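Local coordinates for putative 2OG-Fe(II) oxygenase family protein (Caulobacter crescentus CB15, PDB 3OOX) that probably acts as an iron(II)-dependent oxygenase that breaks down 2-oxoglutarate with dioxygen, releasing ethene or, in a second reaction, oxidising L-arginine, at residues A[65-68]-A[69-72]; A[122-125]-A[126-129]; A[153-156]-A[157-161]; A[278-281]-A[282-285]; A[299-302]-A[303-307]. All coordinates share one frame; numbering follows the deposited sequence.

Interaction 1 of 5, residues A[65-68]-A[69-72]; sequences TKKQ and YAGV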
# COMPACT_ATOMS: atom_id res chain seq x y z
N THR A 65 -10.33 25.45 0.26
CA THR A 65 -11.38 24.51 -0.08
C THR A 65 -10.94 23.10 0.38
O THR A 65 -11.70 22.34 0.97
CB THR A 65 -11.65 24.51 -1.60
OG1 THR A 65 -11.99 25.85 -2.02
CG2 THR A 65 -12.77 23.53 -1.97
N LYS A 66 -9.69 22.77 0.08
CA LYS A 66 -9.13 21.48 0.50
C LYS A 66 -9.12 21.35 2.02
O LYS A 66 -9.40 20.27 2.54
CB LYS A 66 -7.74 21.24 -0.11
CG LYS A 66 -7.78 21.13 -1.65
CD LYS A 66 -6.43 20.80 -2.30
CE LYS A 66 -5.39 21.91 -2.17
NZ LYS A 66 -4.16 21.63 -3.00
N LYS A 67 -8.84 22.44 2.72
CA LYS A 67 -8.69 22.40 4.19
C LYS A 67 -10.02 22.25 4.95
O LYS A 67 -10.01 22.00 6.15
CB LYS A 67 -7.90 23.60 4.68
CG LYS A 67 -6.39 23.44 4.41
CD LYS A 67 -5.58 24.60 4.92
CE LYS A 67 -4.08 24.29 4.86
NZ LYS A 67 -3.30 25.47 5.38
N GLN A 68 -11.13 22.37 4.24
CA GLN A 68 -12.41 21.98 4.80
C GLN A 68 -12.36 20.54 5.26
O GLN A 68 -13.09 20.13 6.17
CB GLN A 68 -13.51 22.12 3.75
CG GLN A 68 -13.81 23.55 3.35
CD GLN A 68 -14.85 23.63 2.25
OE1 GLN A 68 -15.89 24.27 2.41
NE2 GLN A 68 -14.57 23.01 1.12
N TYR A 69 -11.51 19.74 4.61
CA TYR A 69 -11.45 18.29 4.83
C TYR A 69 -10.21 17.88 5.63
O TYR A 69 -9.92 16.67 5.74
CB TYR A 69 -11.50 17.56 3.49
CG TYR A 69 -12.65 18.05 2.64
CD1 TYR A 69 -13.96 17.70 2.97
CD2 TYR A 69 -12.44 18.91 1.57
CE1 TYR A 69 -15.03 18.19 2.26
CE2 TYR A 69 -13.53 19.41 0.83
CZ TYR A 69 -14.82 19.04 1.19
OH TYR A 69 -15.91 19.51 0.47
N ALA A 70 -9.52 18.86 6.18
CA ALA A 70 -8.33 18.65 7.02
C ALA A 70 -8.70 18.51 8.50
O ALA A 70 -9.80 18.88 8.92
CB ALA A 70 -7.34 19.79 6.86
N GLY A 71 -7.74 18.01 9.29
CA GLY A 71 -7.91 17.86 10.72
C GLY A 71 -8.93 16.80 11.10
O GLY A 71 -9.49 16.86 12.19
N VAL A 72 -9.20 15.87 10.21
CA VAL A 72 -10.17 14.80 10.48
C VAL A 72 -9.41 13.58 10.99
O VAL A 72 -8.65 12.95 10.27
CB VAL A 72 -11.02 14.43 9.22
CG1 VAL A 72 -12.04 13.33 9.54
CG2 VAL A 72 -11.71 15.68 8.69
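The carbonyl oxygen of Thr-65 is held twice by Gln-68, and the ring of Tyr-69 lies beside it. Gln-68 NE2 donates to Thr-65 O over 3.0 Å, in the carbonyl plane and on a lone pair. The backbone N of Gln-68 adds a weak bond of 3.3 Å to the same oxygen. Tyr-69 CE2 comes within 3.5 Å of Thr-65 O, an oblique approach. The chain here follows the short helix 63-66, and two bonds close the turns. Tyr-69 N donates to Lys-66 O at 3.0 Å, and Ala-70 N donates to Lys-67 O at 3.2 Å. In both, the donor stands well above the carbonyl plane.

Gln-68 and Tyr-69 run side by side in the same direction. Tyr-69 CG lies beside its own backbone N (chi1 -51°), which folds the ring back along the glutamine. Gln-68 CB then sits over the centre of one ring face, 4.0 Å from the centroid, in a CH-pi contact. The amide and ring planes are turned 66° apart. Both polar ends reach Glu-123: Gln-68 NE2 bonds to OE2, and Tyr-69 OH to OE1. Gln-68 NE2 has two acceptors, a carbonyl oxygen and a carboxylate. Tyr-69 OH also pairs with the backbone N of Ala-122.

With an alanine in place of Tyr-69, Gln-68 CB would probably lose its ring face, and Glu-123 OE1 and Ala-122 N their hydroxyl partner. The contact joins a CH-pi face to two donors, Gln-68 NE2 and Tyr-69 OH, that together would be expected to steady the carboxylate of Glu-123.

Interaction 2 of 5, residues A[122-125]-A[126-129]; sequences AEIP and AFKH. With EDO (1,2-ethanediol), chain L.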
# COMPACT_ATOMS: atom_id res chain seq x y z
N ALA A 122 -17.33 17.70 -1.70
CA ALA A 122 -18.52 18.06 -2.49
C ALA A 122 -18.17 18.73 -3.82
O ALA A 122 -18.93 18.63 -4.80
CB ALA A 122 -19.41 18.98 -1.68
N GLU A 123 -17.05 19.43 -3.86
CA GLU A 123 -16.63 20.20 -5.03
C GLU A 123 -16.21 19.37 -6.25
O GLU A 123 -16.10 19.92 -7.36
CB GLU A 123 -15.49 21.17 -4.66
CG GLU A 123 -15.90 22.22 -3.63
CD GLU A 123 -15.84 21.79 -2.16
OE1 GLU A 123 -15.41 20.65 -1.83
OE2 GLU A 123 -16.19 22.64 -1.31
N ILE A 124 -15.96 18.08 -6.04
CA ILE A 124 -15.59 17.15 -7.11
C ILE A 124 -16.68 16.09 -7.09
O ILE A 124 -16.58 15.06 -6.41
CB ILE A 124 -14.19 16.48 -6.88
CG1 ILE A 124 -13.11 17.53 -6.52
CG2 ILE A 124 -13.79 15.61 -8.11
CD1 ILE A 124 -12.97 18.67 -7.52
N PRO A 125 -17.79 16.36 -7.82
CA PRO A 125 -18.93 15.47 -7.74
C PRO A 125 -18.68 13.99 -8.00
O PRO A 125 -19.31 13.16 -7.36
CB PRO A 125 -19.89 16.06 -8.78
CG PRO A 125 -19.54 17.50 -8.84
CD PRO A 125 -18.07 17.55 -8.64
N ALA A 126 -17.79 13.66 -8.93
CA ALA A 126 -17.53 12.26 -9.29
C ALA A 126 -16.52 11.56 -8.36
O ALA A 126 -16.31 10.37 -8.47
CB ALA A 126 -17.04 12.17 -10.73
N PHE A 127 -15.95 12.30 -7.42
CA PHE A 127 -14.86 11.75 -6.57
C PHE A 127 -15.31 10.53 -5.77
O PHE A 127 -14.64 9.49 -5.81
CB PHE A 127 -14.36 12.86 -5.65
CG PHE A 127 -13.18 12.51 -4.78
CD1 PHE A 127 -13.35 11.75 -3.65
CD2 PHE A 127 -11.94 13.07 -5.03
CE1 PHE A 127 -12.26 11.49 -2.78
CE2 PHE A 127 -10.85 12.82 -4.17
CZ PHE A 127 -11.02 12.04 -3.07
N LYS A 128 -16.42 10.63 -5.03
CA LYS A 128 -16.84 9.52 -4.18
C LYS A 128 -16.98 8.25 -5.03
O LYS A 128 -16.46 7.20 -4.68
CB LYS A 128 -18.13 9.79 -3.39
CG LYS A 128 -18.61 8.59 -2.55
CD LYS A 128 -19.78 8.92 -1.65
CE LYS A 128 -20.34 7.66 -0.99
NZ LYS A 128 -21.45 7.91 -0.04
N HIS A 129 -17.69 8.36 -6.16
CA HIS A 129 -17.87 7.19 -7.01
C HIS A 129 -16.55 6.64 -7.59
O HIS A 129 -16.27 5.42 -7.49
CB HIS A 129 -18.89 7.51 -8.12
CG HIS A 129 -19.00 6.45 -9.17
ND1 HIS A 129 -18.16 6.40 -10.26
CD2 HIS A 129 -19.82 5.38 -9.28
CE1 HIS A 129 -18.48 5.36 -11.02
NE2 HIS A 129 -19.47 4.72 -10.44
C1 EDO L . -19.75 13.65 -3.27
O1 EDO L . -19.97 13.28 -1.90
C2 EDO L . -18.34 14.18 -3.43
O2 EDO L . -17.54 13.28 -4.21
O HOH W 1 -19.57 10.46 -6.74
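A type I beta turn runs from Ile-124 to Phe-127 and is closed by a bond of 3.0 Å from Phe-127 N to Ile-124 O. Its N-H...O angle is 161°, and the donor stands above the carbonyl plane. The side chains at the two ends of the turn meet. Ile-124 CG2 touches Phe-127 CB at 3.7 Å and lies at the edge of the phenyl ring, near its plane. The methyl is set there because CG2 is anti to the backbone N, while CG1 (chi1 -49°) takes the place beside that N. The two side chains cross obliquely. Phe-127 points its ring away from the turn (chi1 -176°), where it meets Trp-99 edge-to-face. Phe-58 and Trp-120 also touch this ring. Ile-124 packs on Ser-54 and Ala-57 of helix 45-59.

The next two amides are served by small molecules. The 1,2-ethanediol, probably from the crystallisation liquor, accepts a bond of 3.0 Å from Lys-128 N at its O2. The same O2 donates to Ile-124 O, also at 3.0 Å. Ile-124 O therefore has two donors, the diol and Phe-127 N. A water spans the next step. It donates to Pro-125 O at 2.8 Å and accepts from His-129 N at 2.9 Å. Each bridge joins a carbonyl to the amide four residues on, where a full helix would make a direct bond. This turn leads into helix 127-152: a proline-containing type I turn carries the chain from the loop after strand 97-101 into the long helix.

Interaction 3 of 5, residues A[153-156]-A[157-161]; sequences LKLE and RDFFK. With EDO (1,2-ethanediol), chain J.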
# COMPACT_ATOMS: atom_id res chain seq x y z
N LEU A 153 2.46 -20.57 0.53
CA LEU A 153 2.70 -20.94 1.92
C LEU A 153 2.13 -22.31 2.28
O LEU A 153 2.18 -22.71 3.44
CB LEU A 153 2.10 -19.88 2.85
CG LEU A 153 2.79 -18.51 2.81
CD1 LEU A 153 1.98 -17.50 3.63
CD2 LEU A 153 4.20 -18.60 3.36
N LYS A 154 1.58 -23.02 1.29
CA LYS A 154 1.00 -24.37 1.47
C LYS A 154 -0.20 -24.35 2.39
O LYS A 154 -0.47 -25.30 3.15
CB LYS A 154 2.07 -25.38 1.91
CG LYS A 154 3.29 -25.37 1.00
CD LYS A 154 4.37 -26.31 1.50
CE LYS A 154 5.56 -26.33 0.56
NZ LYS A 154 5.26 -27.12 -0.68
N LEU A 155 -0.96 -23.26 2.29
CA LEU A 155 -2.23 -23.07 2.96
C LEU A 155 -3.39 -23.32 1.98
O LEU A 155 -3.19 -23.34 0.76
CB LEU A 155 -2.35 -21.63 3.52
CG LEU A 155 -1.23 -21.12 4.46
CD1 LEU A 155 -1.48 -19.67 4.82
CD2 LEU A 155 -1.09 -21.95 5.76
N GLU A 156 -4.59 -23.45 2.52
CA GLU A 156 -5.81 -23.41 1.70
C GLU A 156 -5.80 -22.14 0.84
O GLU A 156 -5.44 -21.07 1.33
CB GLU A 156 -7.07 -23.44 2.56
CG GLU A 156 -7.28 -24.76 3.24
CD GLU A 156 -7.54 -25.90 2.28
OE1 GLU A 156 -8.41 -25.74 1.40
OE2 GLU A 156 -6.87 -26.96 2.41
N ARG A 157 -6.19 -22.26 -0.42
CA ARG A 157 -6.17 -21.11 -1.34
C ARG A 157 -6.96 -19.91 -0.82
O ARG A 157 -6.59 -18.77 -1.07
CB ARG A 157 -6.66 -21.52 -2.73
CG ARG A 157 -6.67 -20.39 -3.74
CD ARG A 157 -6.97 -20.91 -5.15
NE ARG A 157 -7.26 -19.82 -6.05
CZ ARG A 157 -7.36 -19.92 -7.36
NH1 ARG A 157 -7.15 -21.08 -7.97
NH2 ARG A 157 -7.67 -18.85 -8.06
N ASP A 158 -8.08 -20.18 -0.15
CA ASP A 158 -8.93 -19.14 0.42
C ASP A 158 -8.60 -18.76 1.86
O ASP A 158 -9.40 -18.06 2.49
CB ASP A 158 -10.42 -19.50 0.31
CG ASP A 158 -10.82 -20.69 1.17
OD1 ASP A 158 -9.92 -21.38 1.72
OD2 ASP A 158 -12.04 -20.96 1.25
N PHE A 159 -7.43 -19.15 2.34
CA PHE A 159 -7.03 -18.88 3.74
C PHE A 159 -7.28 -17.44 4.18
O PHE A 159 -7.73 -17.20 5.32
CB PHE A 159 -5.56 -19.23 3.96
CG PHE A 159 -5.03 -18.92 5.32
CD1 PHE A 159 -4.50 -17.65 5.61
CD2 PHE A 159 -5.05 -19.86 6.33
CE1 PHE A 159 -4.01 -17.37 6.89
CE2 PHE A 159 -4.57 -19.56 7.59
CZ PHE A 159 -4.06 -18.31 7.86
N PHE A 160 -6.89 -16.49 3.34
CA PHE A 160 -6.93 -15.10 3.75
C PHE A 160 -8.31 -14.49 3.70
O PHE A 160 -8.51 -13.43 4.25
CB PHE A 160 -5.94 -14.26 2.95
CG PHE A 160 -4.53 -14.53 3.32
CD1 PHE A 160 -4.02 -14.09 4.54
CD2 PHE A 160 -3.72 -15.26 2.46
CE1 PHE A 160 -2.74 -14.36 4.90
CE2 PHE A 160 -2.42 -15.54 2.82
CZ PHE A 160 -1.94 -15.08 4.05
N LYS A 161 -9.26 -15.15 3.04
CA LYS A 161 -10.59 -14.56 2.82
C LYS A 161 -11.22 -13.97 4.11
O LYS A 161 -11.55 -12.77 4.13
CB LYS A 161 -11.52 -15.59 2.17
CG LYS A 161 -12.84 -15.02 1.77
CD LYS A 161 -13.79 -16.10 1.26
CE LYS A 161 -15.05 -15.49 0.74
NZ LYS A 161 -15.91 -15.05 1.88
C1 EDO J . -10.36 -21.21 5.21
O1 EDO J . -9.26 -21.45 4.33
C2 EDO J . -10.68 -19.73 5.24
O2 EDO J . -11.39 -19.35 4.05
O HOH W 2 -7.43 -24.79 -1.21
O HOH W 3 -10.55 -23.97 1.82
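This is a local apolar contact, Leu-155 against Phe-159, in the loop between helix 127-152 and helix 161-164. Leu-155 CD1 lies over the centre of one face of the Phe-159 ring, 3.7 Å from the centroid and 13° off the ring normal. This is a CH-pi contact. Phe-159 CG is anti to the backbone N (chi1 176°), which turns the ring to face the leucine. The two side chains cross at a slant. Phe-159 CD1 in turn sits over the centre of the Phe-160 ring, 3.6 Å above its plane. The Phe-159 ring thus receives the leucine methyl on a face and turns its own edge to the face of Phe-160. A glycine at Phe-159 would probably leave Leu-155 CD1 and the Phe-160 face without their shared partner and open a gap beside Leu-280.

The loop begins with a Schellman motif that ends the long helix, with Lys-154 at positive phi. A type I beta turn from Glu-156 to Phe-159 follows, closed by Phe-159 N donating to Glu-156 O at 2.9 Å. A second type I turn runs from Asp-158 to Lys-161.

The outer side is polar. Glu-156 OE1 and Asp-158 OD1, like charges 4.6 Å apart, are bridged by one water that donates to both. A second water joins Glu-156 OE1 to Arg-157 N. A 1,2-ethanediol donates through O1 to Asp-158 OD1 at 2.7 Å and through O2 to Asp-158 O at 2.8 Å. Arg-157 extends back along helix 127-152, where NE forms a salt bridge with Glu-147 and the side chain meets Phe-19 in a cation-pi contact.

Interaction 4 of 5, residues A[278-281]-A[282-285]; sequences KTLQ and NCVT. With EDO (1,2-ethanediol), chain H.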
# COMPACT_ATOMS: atom_id res chain seq x y z
N LYS A 278 -1.83 -15.18 14.76
CA LYS A 278 -1.20 -16.27 15.49
C LYS A 278 -0.29 -17.01 14.51
O LYS A 278 -0.69 -17.37 13.40
CB LYS A 278 -2.26 -17.18 16.11
CG LYS A 278 -1.68 -18.42 16.78
CD LYS A 278 -2.76 -19.23 17.48
CE LYS A 278 -2.16 -20.40 18.25
NZ LYS A 278 -1.45 -21.37 17.35
N THR A 279 0.96 -17.21 14.92
CA THR A 279 1.99 -17.66 13.99
C THR A 279 1.57 -18.93 13.25
O THR A 279 1.10 -19.90 13.86
CB THR A 279 3.31 -17.93 14.71
OG1 THR A 279 3.56 -16.86 15.65
CG2 THR A 279 4.46 -18.10 13.69
N LEU A 280 1.76 -18.93 11.93
CA LEU A 280 1.45 -20.12 11.14
C LEU A 280 2.38 -21.24 11.59
O LEU A 280 3.61 -21.10 11.60
CB LEU A 280 1.63 -19.85 9.65
CG LEU A 280 0.68 -18.81 9.03
CD1 LEU A 280 1.08 -18.54 7.60
CD2 LEU A 280 -0.78 -19.27 9.10
N GLN A 281 1.80 -22.39 11.94
CA GLN A 281 2.62 -23.44 12.50
C GLN A 281 3.59 -24.00 11.49
O GLN A 281 4.68 -24.42 11.86
CB GLN A 281 1.78 -24.54 13.15
CG GLN A 281 1.36 -24.16 14.58
CD GLN A 281 2.56 -24.06 15.55
OE1 GLN A 281 3.41 -24.96 15.61
NE2 GLN A 281 2.63 -22.96 16.30
N ASN A 282 3.23 -23.97 10.20
CA ASN A 282 4.17 -24.45 9.18
C ASN A 282 5.32 -23.48 8.88
O ASN A 282 6.25 -23.83 8.15
CB ASN A 282 3.44 -24.92 7.91
CG ASN A 282 2.82 -23.80 7.12
OD1 ASN A 282 2.88 -22.63 7.51
ND2 ASN A 282 2.20 -24.16 5.99
N CYS A 283 5.26 -22.29 9.49
CA CYS A 283 6.39 -21.36 9.48
C CYS A 283 7.24 -21.41 10.75
O CYS A 283 8.18 -20.62 10.91
CB CYS A 283 5.89 -19.93 9.26
SG CYS A 283 5.07 -19.71 7.67
N VAL A 284 6.92 -22.35 11.65
CA VAL A 284 7.66 -22.54 12.89
C VAL A 284 8.41 -23.86 12.74
O VAL A 284 7.79 -24.93 12.55
CB VAL A 284 6.71 -22.57 14.11
CG1 VAL A 284 7.48 -22.92 15.39
CG2 VAL A 284 5.96 -21.24 14.25
N THR A 285 9.73 -23.78 12.82
CA THR A 285 10.62 -24.93 12.64
C THR A 285 11.74 -24.86 13.67
O THR A 285 11.87 -23.87 14.39
CB THR A 285 11.25 -24.93 11.23
OG1 THR A 285 12.07 -23.75 11.11
CG2 THR A 285 10.15 -24.96 10.12
C1 EDO H . -1.84 -23.00 10.67
O1 EDO H . -1.05 -22.63 11.84
C2 EDO H . -1.07 -23.08 9.34
O2 EDO H . 0.11 -23.92 9.38
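Thr-279 and Val-284 meet methyl to methyl on the tight side of this turn, with CG2 of the threonine 3.5 Å from CG2 of the valine. The two side chains cross at about a right angle. Thr-279 CG2 is anti to its own N, and OG1 takes the place beside that N (chi1 -43°). The methyl therefore faces the valine while OG1 bonds to Asp-290 OD1. Val-284 CG2 also lies 3.5 Å from Leu-280 O. Next to this pair, Cys-283 SG rests on Leu-280 CB at 4.0 Å, a looser apolar touch.

Two successive i to i+3 hydrogen bonds hold the backbone. Cys-283 N donates to Leu-280 O at 2.9 Å, and Val-284 N donates to Gln-281 O at 3.1 Å. This is a short 3-10 turn, and in both bonds the donor stands above the carbonyl plane.

The solvent side carries Gln-281 and Asn-282, both exposed. Here a 1,2-ethanediol, probably from the crystallisation liquor, takes the two amides at the start of the turn. Its O1 accepts from Gln-281 N at 2.9 Å, a nearly straight bond of 172°. Its O2 accepts from Asn-282 N at 3.2 Å. The diol carbons also lie near Leu-280 CD2. The side-chain amide of Asn-282 lies beside the diol, and its ND2 bonds to Leu-153 O.

The turn lies in the loop between strands 276-277 and 296-297. Cys-283 O bonds to Asn-240 ND2, and the Leu-280 backbone pairs with Leu-238 of helix 233-238. Through Asn-282 and Leu-280 the turn also meets the loop that follows helix 127-152.

Interaction 5 of 5, residues A[299-302]-A[303-307]; sequences DEFL and QQRLR. With EDO (1,2-ethanediol), chain G.
Asp-299 and Gln-303 are joined by two hydrogen bonds, one through the backbone and one through the side chains. Gln-303 N donates to Asp-299 O at 2.9 Å, and Gln-303 NE2 donates to Asp-299 OD2 at 2.8 Å. The amide meets the carboxylate from above its plane, and the two planes are turned 53° apart. Asp-299 CG is anti to the backbone N (chi1 -165°), and the extended glutamine reaches back one turn to it. The same i to i+4 backbone bonds continue along helix 298-309, from Gln-304 N to Glu-300 O, Arg-305 N to Phe-301 O and Leu-306 N to Leu-302 O.

The apolar contacts follow the same spacing. In one of its two modelled conformers, Arg-305 places CG over one face of the Phe-301 ring, offset toward the rim and 3.9 Å from the centroid. This is a CH-pi contact. Leu-302 CG lies 4.2 Å from Leu-306 CD1, the two side chains running alongside. Phe-301 and Leu-302 also pack on helix 233-238.

On the polar side, a water donates to Glu-300 O at 2.7 Å. A 1,2-ethanediol donates through O2 to Gln-304 OE1 at 2.7 Å and also bonds to Arg-237. In the Arg-305 conformer described, the guanidinium forms salt bridges with Asp-233 and Glu-308. In this conformer Arg-305 thus sets its methylene chain against an aromatic face and its charge against acids, one of which belongs to another helix.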
# COMPACT_ATOMS: atom_id res chain seq x y z
N ASP A 299 -5.77 -5.11 15.07
CA ASP A 299 -5.91 -3.75 15.54
C ASP A 299 -4.95 -3.44 16.69
O ASP A 299 -4.42 -2.31 16.77
CB ASP A 299 -7.34 -3.38 15.93
CG ASP A 299 -7.51 -1.89 16.08
OD1 ASP A 299 -7.31 -1.19 15.04
OD2 ASP A 299 -7.77 -1.44 17.22
N GLU A 300 -4.73 -4.39 17.59
CA GLU A 300 -3.75 -4.24 18.68
C GLU A 300 -2.36 -3.98 18.09
O GLU A 300 -1.60 -3.15 18.59
CB GLU A 300 -3.73 -5.51 19.57
CG GLU A 300 -4.94 -5.67 20.56
CD GLU A 300 -5.19 -7.10 21.13
OE1 GLU A 300 -4.43 -8.09 20.91
OE2 GLU A 300 -6.20 -7.23 21.87
N PHE A 301 -2.03 -4.74 17.07
CA PHE A 301 -0.72 -4.64 16.39
C PHE A 301 -0.59 -3.29 15.69
O PHE A 301 0.45 -2.65 15.78
CB PHE A 301 -0.57 -5.77 15.39
CG PHE A 301 0.76 -5.80 14.67
CD1 PHE A 301 1.86 -6.31 15.27
CD2 PHE A 301 0.87 -5.29 13.39
CE1 PHE A 301 3.07 -6.37 14.61
CE2 PHE A 301 2.08 -5.34 12.71
CZ PHE A 301 3.18 -5.88 13.34
N LEU A 302 -1.68 -2.87 15.03
CA LEU A 302 -1.72 -1.56 14.39
C LEU A 302 -1.46 -0.49 15.39
O LEU A 302 -0.61 0.39 15.17
CB LEU A 302 -3.09 -1.34 13.72
CG LEU A 302 -3.24 -0.09 12.87
CD1 LEU A 302 -2.14 0.01 11.81
CD2 LEU A 302 -4.62 -0.11 12.25
N GLN A 303 -2.17 -0.52 16.51
CA GLN A 303 -1.99 0.51 17.52
C GLN A 303 -0.57 0.50 18.07
O GLN A 303 0.02 1.57 18.29
CB GLN A 303 -2.96 0.33 18.66
CG GLN A 303 -4.41 0.62 18.32
CD GLN A 303 -5.30 0.46 19.52
OE1 GLN A 303 -5.07 1.10 20.55
NE2 GLN A 303 -6.29 -0.41 19.42
N GLN A 304 -0.03 -0.69 18.30
CA GLN A 304 1.35 -0.84 18.81
C GLN A 304 2.36 -0.25 17.81
O GLN A 304 3.23 0.53 18.19
CB GLN A 304 1.67 -2.31 19.10
CG GLN A 304 3.12 -2.56 19.56
CD GLN A 304 3.52 -4.01 19.51
OE1 GLN A 304 2.76 -4.89 19.90
NE2 GLN A 304 4.75 -4.27 19.05
N ARG A 305 2.25 -0.59 16.52
CA ARG A 305 3.23 -0.09 15.54
C ARG A 305 3.16 1.43 15.40
O ARG A 305 4.20 2.08 15.19
CB ARG A 305 3.06 -0.74 14.16
CG ARG A 305 3.41 -2.24 14.09
CD ARG A 305 4.94 -2.55 14.20
NE ARG A 305 5.76 -2.10 13.07
CZ ARG A 305 6.84 -1.34 13.21
NH1 ARG A 305 7.23 -0.94 14.41
NH2 ARG A 305 7.55 -0.97 12.15
N LEU A 306 1.96 2.00 15.52
CA LEU A 306 1.78 3.43 15.42
C LEU A 306 2.42 4.10 16.65
O LEU A 306 3.03 5.16 16.51
CB LEU A 306 0.31 3.82 15.26
CG LEU A 306 -0.31 3.44 13.90
CD1 LEU A 306 -1.80 3.71 13.91
CD2 LEU A 306 0.39 4.18 12.73
N ARG A 307 2.31 3.46 17.82
CA ARG A 307 2.96 3.98 19.04
C ARG A 307 4.49 3.97 18.90
O ARG A 307 5.17 4.89 19.38
CB ARG A 307 2.56 3.17 20.28
CG ARG A 307 1.17 3.48 20.83
CD ARG A 307 0.96 2.90 22.24
NE ARG A 307 1.27 1.47 22.35
CZ ARG A 307 0.41 0.46 22.15
NH1 ARG A 307 -0.86 0.69 21.79
NH2 ARG A 307 0.82 -0.80 22.29
C1 EDO G . 3.62 -9.03 21.93
O1 EDO G . 2.88 -9.98 21.15
C2 EDO G . 4.50 -8.17 21.03
O2 EDO G . 3.71 -7.42 20.09
O HOH W 4 -1.67 -2.71 21.27

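From the N terminus, the five contacts come in series, and none nests in or crosses another. Interactions 1 to 4 close or shape local turns; interaction 5 lies along a single helix, 298-309. Interaction 1 lies where the chain passes from the short helix 63-66 into the loop before strand 78-80. Interaction 2 leads into helix 127-152. They touch through Glu-123, which ties that loop to the entry of the long helix. Interaction 3 lies at the other end of that helix, about 37 Å from interaction 2 between centres. It touches interaction 4, which turns the loop between strands 276-277 and 296-297. Interaction 5 is about 10 Å from interaction 4 by nearest atoms. Interactions 3, 4 and 5 all have neighbours on helix 233-238.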